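Local coordinates for protein 5'-Methylthioadenosine Nucleosidase (Arabidopsis thaliana, PDB 2H8G) that belongs to the phosphorylase superfamily as a plant nucleosidase by name and holds an adenine in its pocket, at residues 124-136 with 216-228. Numbering follows the deposited sequence.
Sequences GANIGDVFLVSDV and PVVFLKAVTDLVD. With ADE (adenine), chain C.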
ATOM      1  N   GLY A 124      18.017   1.205  22.770  1.00 25.05           N
ATOM      2  CA  GLY A 124      18.739   2.460  22.857  1.00 25.68           C
ATOM      3  C   GLY A 124      17.991   3.701  22.416  1.00 24.16           C
ATOM      4  O   GLY A 124      18.584   4.771  22.331  1.00 26.67           O
ATOM      5  N   ALA A 125      16.698   3.580  22.138  1.00 22.81           N
ATOM      6  CA  ALA A 125      15.926   4.741  21.707  1.00 24.00           C
ATOM      7  C   ALA A 125      15.416   5.556  22.889  1.00 22.78           C
ATOM      8  O   ALA A 125      15.052   5.008  23.931  1.00 23.50           O
ATOM      9  CB  ALA A 125      14.749   4.298  20.838  1.00 22.28           C
ATOM     10  N   ASN A 126      15.407   6.873  22.718  1.00 22.35           N
ATOM     11  CA  ASN A 126      14.919   7.797  23.735  1.00 23.05           C
ATOM     12  C   ASN A 126      13.974   8.789  23.067  1.00 21.93           C
ATOM     13  O   ASN A 126      14.129   9.103  21.891  1.00 21.12           O
ATOM     14  CB  ASN A 126      16.084   8.557  24.379  1.00 25.26           C
ATOM     15  CG  ASN A 126      16.981   7.657  25.204  1.00 29.08           C
ATOM     16  OD1 ASN A 126      16.530   7.016  26.153  1.00 32.37           O
ATOM     17  ND2 ASN A 126      18.257   7.607  24.848  1.00 32.76           N
ATOM     18  N   ILE A 127      12.994   9.275  23.816  1.00 21.45           N
ATOM     19  CA  ILE A 127      12.047  10.246  23.287  1.00 22.18           C
ATOM     20  C   ILE A 127      12.832  11.450  22.774  1.00 21.61           C
ATOM     21  O   ILE A 127      13.726  11.954  23.457  1.00 22.75           O
ATOM     22  CB  ILE A 127      11.067  10.721  24.381  1.00 23.43           C
ATOM     23  CG1 ILE A 127      10.232   9.542  24.883  1.00 25.59           C
ATOM     24  CG2 ILE A 127      10.164  11.826  23.838  1.00 25.14           C
ATOM     25  CD1 ILE A 127       9.321   8.948  23.836  1.00 25.72           C
ATOM     26  N   GLY A 128      12.509  11.900  21.567  1.00 21.12           N
ATOM     27  CA  GLY A 128      13.195  13.049  21.008  1.00 21.31           C
ATOM     28  C   GLY A 128      14.328  12.722  20.055  1.00 20.53           C
ATOM     29  O   GLY A 128      14.764  13.585  19.299  1.00 22.25           O
ATOM     30  N   ASP A 129      14.817  11.485  20.090  1.00 20.24           N
ATOM     31  CA  ASP A 129      15.898  11.088  19.199  1.00 21.13           C
ATOM     32  C   ASP A 129      15.431  11.077  17.751  1.00 19.25           C
ATOM     33  O   ASP A 129      14.321  10.637  17.457  1.00 18.94           O
ATOM     34  CB  ASP A 129      16.399   9.673  19.514  1.00 21.66           C
ATOM     35  CG  ASP A 129      17.184   9.591  20.800  1.00 23.97           C
ATOM     36  OD1 ASP A 129      17.683  10.631  21.276  1.00 25.12           O
ATOM     37  OD2 ASP A 129      17.318   8.465  21.321  1.00 24.41           O
ATOM     38  N   VAL A 130      16.278  11.568  16.854  1.00 19.87           N
ATOM     39  CA  VAL A 130      15.965  11.534  15.436  1.00 19.37           C
ATOM     40  C   VAL A 130      16.969  10.549  14.859  1.00 19.61           C
ATOM     41  O   VAL A 130      18.170  10.816  14.828  1.00 20.39           O
ATOM     42  CB  VAL A 130      16.132  12.891  14.748  1.00 19.96           C
ATOM     43  CG1 VAL A 130      15.776  12.754  13.270  1.00 20.26           C
ATOM     44  CG2 VAL A 130      15.235  13.927  15.418  1.00 20.09           C
ATOM     45  N   PHE A 131      16.457   9.401  14.431  1.00 17.21           N
ATOM     46  CA  PHE A 131      17.260   8.316  13.878  1.00 17.47           C
ATOM     47  C   PHE A 131      17.416   8.321  12.365  1.00 16.68           C
ATOM     48  O   PHE A 131      16.526   8.752  11.634  1.00 17.05           O
ATOM     49  CB  PHE A 131      16.630   6.965  14.232  1.00 17.06           C
ATOM     50  CG  PHE A 131      16.951   6.461  15.607  1.00 17.25           C
ATOM     51  CD1 PHE A 131      16.382   7.038  16.739  1.00 17.28           C
ATOM     52  CD2 PHE A 131      17.796   5.367  15.765  1.00 17.80           C
ATOM     53  CE1 PHE A 131      16.653   6.524  18.008  1.00 19.28           C
ATOM     54  CE2 PHE A 131      18.066   4.853  17.024  1.00 17.02           C
ATOM     55  CZ  PHE A 131      17.498   5.430  18.148  1.00 19.14           C
ATOM     56  N   LEU A 132      18.556   7.802  11.916  1.00 17.98           N
ATOM     57  CA  LEU A 132      18.825   7.624  10.497  1.00 19.83           C
ATOM     58  C   LEU A 132      18.632   6.104  10.405  1.00 21.42           C
ATOM     59  O   LEU A 132      19.261   5.362  11.153  1.00 25.69           O
ATOM     60  CB  LEU A 132      20.273   7.985  10.164  1.00 22.39           C
ATOM     61  CG  LEU A 132      20.644   8.000   8.682  1.00 26.52           C
ATOM     62  CD1 LEU A 132      19.841   9.071   7.957  1.00 25.91           C
ATOM     63  CD2 LEU A 132      22.131   8.274   8.549  1.00 25.45           C
ATOM     64  N   VAL A 133      17.765   5.640   9.517  1.00 20.08           N
ATOM     65  CA  VAL A 133      17.502   4.204   9.407  1.00 19.87           C
ATOM     66  C   VAL A 133      18.509   3.427   8.558  1.00 19.30           C
ATOM     67  O   VAL A 133      18.890   3.874   7.480  1.00 20.92           O
ATOM     68  CB  VAL A 133      16.081   3.968   8.837  1.00 19.08           C
ATOM     69  CG1 VAL A 133      15.855   2.487   8.569  1.00 19.13           C
ATOM     70  CG2 VAL A 133      15.043   4.493   9.816  1.00 19.07           C
ATOM     71  N   SER A 134      18.922   2.256   9.048  1.00 20.10           N
ATOM     72  CA  SER A 134      19.868   1.396   8.334  1.00 21.81           C
ATOM     73  C   SER A 134      19.138   0.553   7.285  1.00 20.94           C
ATOM     74  O   SER A 134      19.482   0.578   6.104  1.00 21.62           O
ATOM     75  CB  SER A 134      20.603   0.479   9.321  1.00 22.47           C
ATOM     76  OG  SER A 134      19.701  -0.221  10.160  1.00 27.11           O
ATOM     77  N   ASP A 135      18.147  -0.211   7.733  1.00 22.22           N
ATOM     78  CA  ASP A 135      17.333  -1.020   6.835  1.00 21.59           C
ATOM     79  C   ASP A 135      15.915  -1.040   7.375  1.00 19.80           C
ATOM     80  O   ASP A 135      15.666  -0.619   8.506  1.00 17.58           O
ATOM     81  CB  ASP A 135      17.880  -2.449   6.673  1.00 24.03           C
ATOM     82  CG  ASP A 135      18.141  -3.143   7.990  1.00 26.18           C
ATOM     83  OD1 ASP A 135      17.509  -2.788   9.003  1.00 29.87           O
ATOM     84  OD2 ASP A 135      18.977  -4.073   8.001  1.00 31.22           O
ATOM     85  N   VAL A 136      14.987  -1.528   6.565  1.00 17.96           N
ATOM     86  CA  VAL A 136      13.589  -1.535   6.954  1.00 16.85           C
ATOM     87  C   VAL A 136      12.890  -2.839   6.600  1.00 18.16           C
ATOM     88  O   VAL A 136      13.241  -3.499   5.628  1.00 18.44           O
ATOM     89  CB  VAL A 136      12.866  -0.350   6.275  1.00 19.02           C
ATOM     90  CG1 VAL A 136      12.899  -0.520   4.756  1.00 18.71           C
ATOM     91  CG2 VAL A 136      11.451  -0.230   6.797  1.00 19.01           C
ATOM     92  N   PRO A 216      17.290   6.346  -4.687  1.00 20.16           N
ATOM     93  CA  PRO A 216      17.861   6.229  -3.341  1.00 19.78           C
ATOM     94  C   PRO A 216      16.899   6.789  -2.301  1.00 20.60           C
ATOM     95  O   PRO A 216      16.260   7.815  -2.534  1.00 20.03           O
ATOM     96  CB  PRO A 216      19.136   7.065  -3.430  1.00 21.78           C
ATOM     97  CG  PRO A 216      19.525   6.945  -4.873  1.00 22.83           C
ATOM     98  CD  PRO A 216      18.201   7.069  -5.592  1.00 20.92           C
ATOM     99  N   VAL A 217      16.792   6.124  -1.155  1.00 18.42           N
ATOM    100  CA  VAL A 217      15.904   6.619  -0.112  1.00 19.74           C
ATOM    101  C   VAL A 217      16.565   6.593   1.263  1.00 18.50           C
ATOM    102  O   VAL A 217      17.264   5.643   1.625  1.00 19.36           O
ATOM    103  CB  VAL A 217      14.573   5.823  -0.072  1.00 21.18           C
ATOM    104  CG1 VAL A 217      14.845   4.363   0.209  1.00 20.94           C
ATOM    105  CG2 VAL A 217      13.646   6.404   0.991  1.00 22.43           C
ATOM    106  N   VAL A 218      16.354   7.673   2.008  1.00 17.28           N
ATOM    107  CA  VAL A 218      16.891   7.825   3.357  1.00 19.01           C
ATOM    108  C   VAL A 218      15.712   8.078   4.289  1.00 18.52           C
ATOM    109  O   VAL A 218      14.671   8.576   3.857  1.00 18.74           O
ATOM    110  CB  VAL A 218      17.880   9.014   3.427  1.00 19.94           C
ATOM    111  CG1 VAL A 218      18.253   9.321   4.874  1.00 26.45           C
ATOM    112  CG2 VAL A 218      19.134   8.678   2.625  1.00 23.54           C
ATOM    113  N   PHE A 219      15.866   7.712   5.559  1.00 16.95           N
ATOM    114  CA  PHE A 219      14.796   7.897   6.531  1.00 18.00           C
ATOM    115  C   PHE A 219      15.240   8.677   7.754  1.00 18.94           C
ATOM    116  O   PHE A 219      16.316   8.436   8.299  1.00 21.40           O
ATOM    117  CB  PHE A 219      14.256   6.547   7.024  1.00 18.43           C
ATOM    118  CG  PHE A 219      13.843   5.611   5.924  1.00 17.58           C
ATOM    119  CD1 PHE A 219      14.797   4.885   5.222  1.00 20.51           C
ATOM    120  CD2 PHE A 219      12.503   5.461   5.584  1.00 18.77           C
ATOM    121  CE1 PHE A 219      14.421   4.018   4.193  1.00 22.16           C
ATOM    122  CE2 PHE A 219      12.119   4.602   4.561  1.00 21.09           C
ATOM    123  CZ  PHE A 219      13.078   3.880   3.865  1.00 21.47           C
ATOM    124  N   LEU A 220      14.407   9.621   8.174  1.00 17.10           N
ATOM    125  CA  LEU A 220      14.665  10.391   9.384  1.00 17.07           C
ATOM    126  C   LEU A 220      13.440  10.080  10.229  1.00 17.43           C
ATOM    127  O   LEU A 220      12.320  10.463   9.881  1.00 17.66           O
ATOM    128  CB  LEU A 220      14.750  11.888   9.087  1.00 17.79           C
ATOM    129  CG  LEU A 220      15.907  12.297   8.174  1.00 19.89           C
ATOM    130  CD1 LEU A 220      15.831  13.791   7.903  1.00 19.89           C
ATOM    131  CD2 LEU A 220      17.240  11.935   8.824  1.00 21.33           C
ATOM    132  N   LYS A 221      13.647   9.356  11.321  1.00 16.44           N
ATOM    133  CA  LYS A 221      12.537   8.956  12.177  1.00 16.07           C
ATOM    134  C   LYS A 221      12.736   9.461  13.597  1.00 16.23           C
ATOM    135  O   LYS A 221      13.695   9.088  14.276  1.00 16.77           O
ATOM    136  CB  LYS A 221      12.404   7.427  12.148  1.00 17.51           C
ATOM    137  CG  LYS A 221      12.035   6.882  10.757  1.00 17.35           C
ATOM    138  CD  LYS A 221      10.569   7.141  10.413  1.00 16.70           C
ATOM    139  CE  LYS A 221      10.291   6.929   8.918  1.00 16.68           C
ATOM    140  NZ  LYS A 221       8.829   6.923   8.616  1.00 17.00           N
ATOM    141  N   ALA A 222      11.818  10.323  14.027  1.00 16.15           N
ATOM    142  CA  ALA A 222      11.877  10.940  15.347  1.00 17.14           C
ATOM    143  C   ALA A 222      10.975  10.221  16.348  1.00 15.25           C
ATOM    144  O   ALA A 222       9.768  10.090  16.138  1.00 16.19           O
ATOM    145  CB  ALA A 222      11.486  12.405  15.235  1.00 16.98           C
ATOM    146  N   VAL A 223      11.577   9.766  17.445  1.00 15.85           N
ATOM    147  CA  VAL A 223      10.866   9.017  18.481  1.00 16.50           C
ATOM    148  C   VAL A 223       9.935   9.849  19.352  1.00 16.88           C
ATOM    149  O   VAL A 223      10.377  10.733  20.087  1.00 18.12           O
ATOM    150  CB  VAL A 223      11.871   8.274  19.394  1.00 17.67           C
ATOM    151  CG1 VAL A 223      11.131   7.453  20.444  1.00 16.68           C
ATOM    152  CG2 VAL A 223      12.754   7.362  18.553  1.00 19.53           C
ATOM    153  N   THR A 224       8.645   9.544  19.266  1.00 17.43           N
ATOM    154  CA  THR A 224       7.626  10.241  20.053  1.00 17.32           C
ATOM    155  C   THR A 224       7.135   9.414  21.235  1.00 20.27           C
ATOM    156  O   THR A 224       6.535   9.947  22.166  1.00 20.09           O
ATOM    157  CB  THR A 224       6.388  10.596  19.204  1.00 19.25           C
ATOM    158  OG1 THR A 224       5.957   9.442  18.466  1.00 18.85           O
ATOM    159  CG2 THR A 224       6.706  11.731  18.247  1.00 20.75           C
ATOM    160  N   ASP A 225       7.386   8.112  21.201  1.00 18.46           N
ATOM    161  CA  ASP A 225       6.922   7.247  22.274  1.00 17.53           C
ATOM    162  C   ASP A 225       7.780   6.001  22.389  1.00 18.32           C
ATOM    163  O   ASP A 225       8.405   5.576  21.414  1.00 17.90           O
ATOM    164  CB  ASP A 225       5.463   6.845  22.030  1.00 18.58           C
ATOM    165  CG  ASP A 225       5.247   6.237  20.657  1.00 21.03           C
ATOM    166  OD1 ASP A 225       5.273   6.985  19.661  1.00 21.13           O
ATOM    167  OD2 ASP A 225       5.057   5.004  20.568  1.00 21.68           O
ATOM    168  N   LEU A 226       7.814   5.428  23.589  1.00 20.13           N
ATOM    169  CA  LEU A 226       8.591   4.215  23.829  1.00 20.22           C
ATOM    170  C   LEU A 226       7.632   3.032  23.918  1.00 21.45           C
ATOM    171  O   LEU A 226       6.844   2.913  24.860  1.00 20.90           O
ATOM    172  CB  LEU A 226       9.412   4.358  25.115  1.00 21.00           C
ATOM    173  CG  LEU A 226      10.408   5.522  25.104  1.00 20.55           C
ATOM    174  CD1 LEU A 226      11.144   5.576  26.441  1.00 23.83           C
ATOM    175  CD2 LEU A 226      11.389   5.363  23.953  1.00 24.85           C
ATOM    176  N   VAL A 227       7.700   2.158  22.919  1.00 20.74           N
ATOM    177  CA  VAL A 227       6.822   0.999  22.850  1.00 21.82           C
ATOM    178  C   VAL A 227       6.969   0.077  24.053  1.00 23.35           C
ATOM    179  O   VAL A 227       6.008  -0.573  24.463  1.00 24.32           O
ATOM    180  CB  VAL A 227       7.069   0.211  21.545  1.00 19.76           C
ATOM    181  CG1 VAL A 227       6.104  -0.959  21.447  1.00 23.84           C
ATOM    182  CG2 VAL A 227       6.888   1.136  20.347  1.00 22.30           C
ATOM    183  N   ASP A 228       8.171   0.022  24.615  1.00 23.92           N
ATOM    184  CA  ASP A 228       8.415  -0.812  25.785  1.00 24.39           C
ATOM    185  C   ASP A 228       8.506   0.046  27.045  1.00 26.68           C
ATOM    186  O   ASP A 228       9.123  -0.341  28.041  1.00 26.71           O
ATOM    187  CB  ASP A 228       9.688  -1.651  25.590  1.00 25.57           C
ATOM    188  CG  ASP A 228      10.900  -0.817  25.218  1.00 23.61           C
ATOM    189  OD1 ASP A 228      10.750   0.399  24.978  1.00 23.77           O
ATOM    190  OD2 ASP A 228      12.010  -1.390  25.156  1.00 25.34           O
TER
HETATM  191  N9  ADE C 701       4.214   6.571  15.149  1.00 21.70           N
HETATM  192  C8  ADE C 701       4.534   7.075  16.362  1.00 22.24           C
HETATM  193  N7  ADE C 701       4.606   6.140  17.340  1.00 21.37           N
HETATM  194  C5  ADE C 701       4.308   4.970  16.695  1.00 19.54           C
HETATM  195  C6  ADE C 701       4.206   3.593  17.117  1.00 21.85           C
HETATM  196  N6  ADE C 701       4.417   3.242  18.380  1.00 20.62           N
HETATM  197  N1  ADE C 701       3.867   2.625  16.141  1.00 19.92           N
HETATM  198  C2  ADE C 701       3.650   3.006  14.839  1.00 20.55           C
HETATM  199  N3  ADE C 701       3.729   4.303  14.350  1.00 20.76           N
HETATM  200  C4  ADE C 701       4.063   5.217  15.333  1.00 19.72           C
HETATM  201  O   HOH W   1      18.319   6.308   6.231  1.00 19.52           O
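Phe131 and Lys221 form an antiparallel hydrogen-bonded pair between strands 130-138 and 217-226 in the mixed sheet of this phosphorylase-superfamily fold, a worked example of how paired strands inside a sheet can lead into a ligand pocket. Phe131 N reaches Lys221 O at 2.8 Å, from above the carbonyl plane, and Lys221 N returns a bond to Phe131 O. Two residues further along, Val223 is gripped at both polar backbone atoms: its N donates to Asp129 O, and its O takes Gly128 N at 2.8 Å in a nearly straight bond (175°). Gly128 belongs to the type II turn 126-129, closed by Asp129 N to Asn126 O; Asn126 N also gives a bent bond to Asp129 OD2, from above the carboxylate plane. At the other end the pairing slackens: Val133 N to Phe219 O is a weak 3.4 Å bond, and a water bridges Val133 O and Phe219 N.

Val130, Leu132, Leu220 and Ala222 share one face, where Val130 meets Thr251 and Ala222 meets Val244 of helix 233-259; Leu132 CD1 presses tightly on Val218 CG1 (3.5 Å). On the other face lie Phe131 and Lys221, whose NZ forms a salt bridge with Asp200. Ile127, with CG1 anti to the carbonyl carbon (chi1 -63°) and the chain bent again at chi2 (-65°), brings CD1 to 3.3 Å from Asp225 CA and against Leu226 CG.

Two residues beyond Val223, Asp225 points its CB away from segment 124-136, and its carboxylate meets the adenine. Thr224 OG1 donates to its OD1, helping to orient it, while OD2 accepts adenine N6 at 2.9 Å.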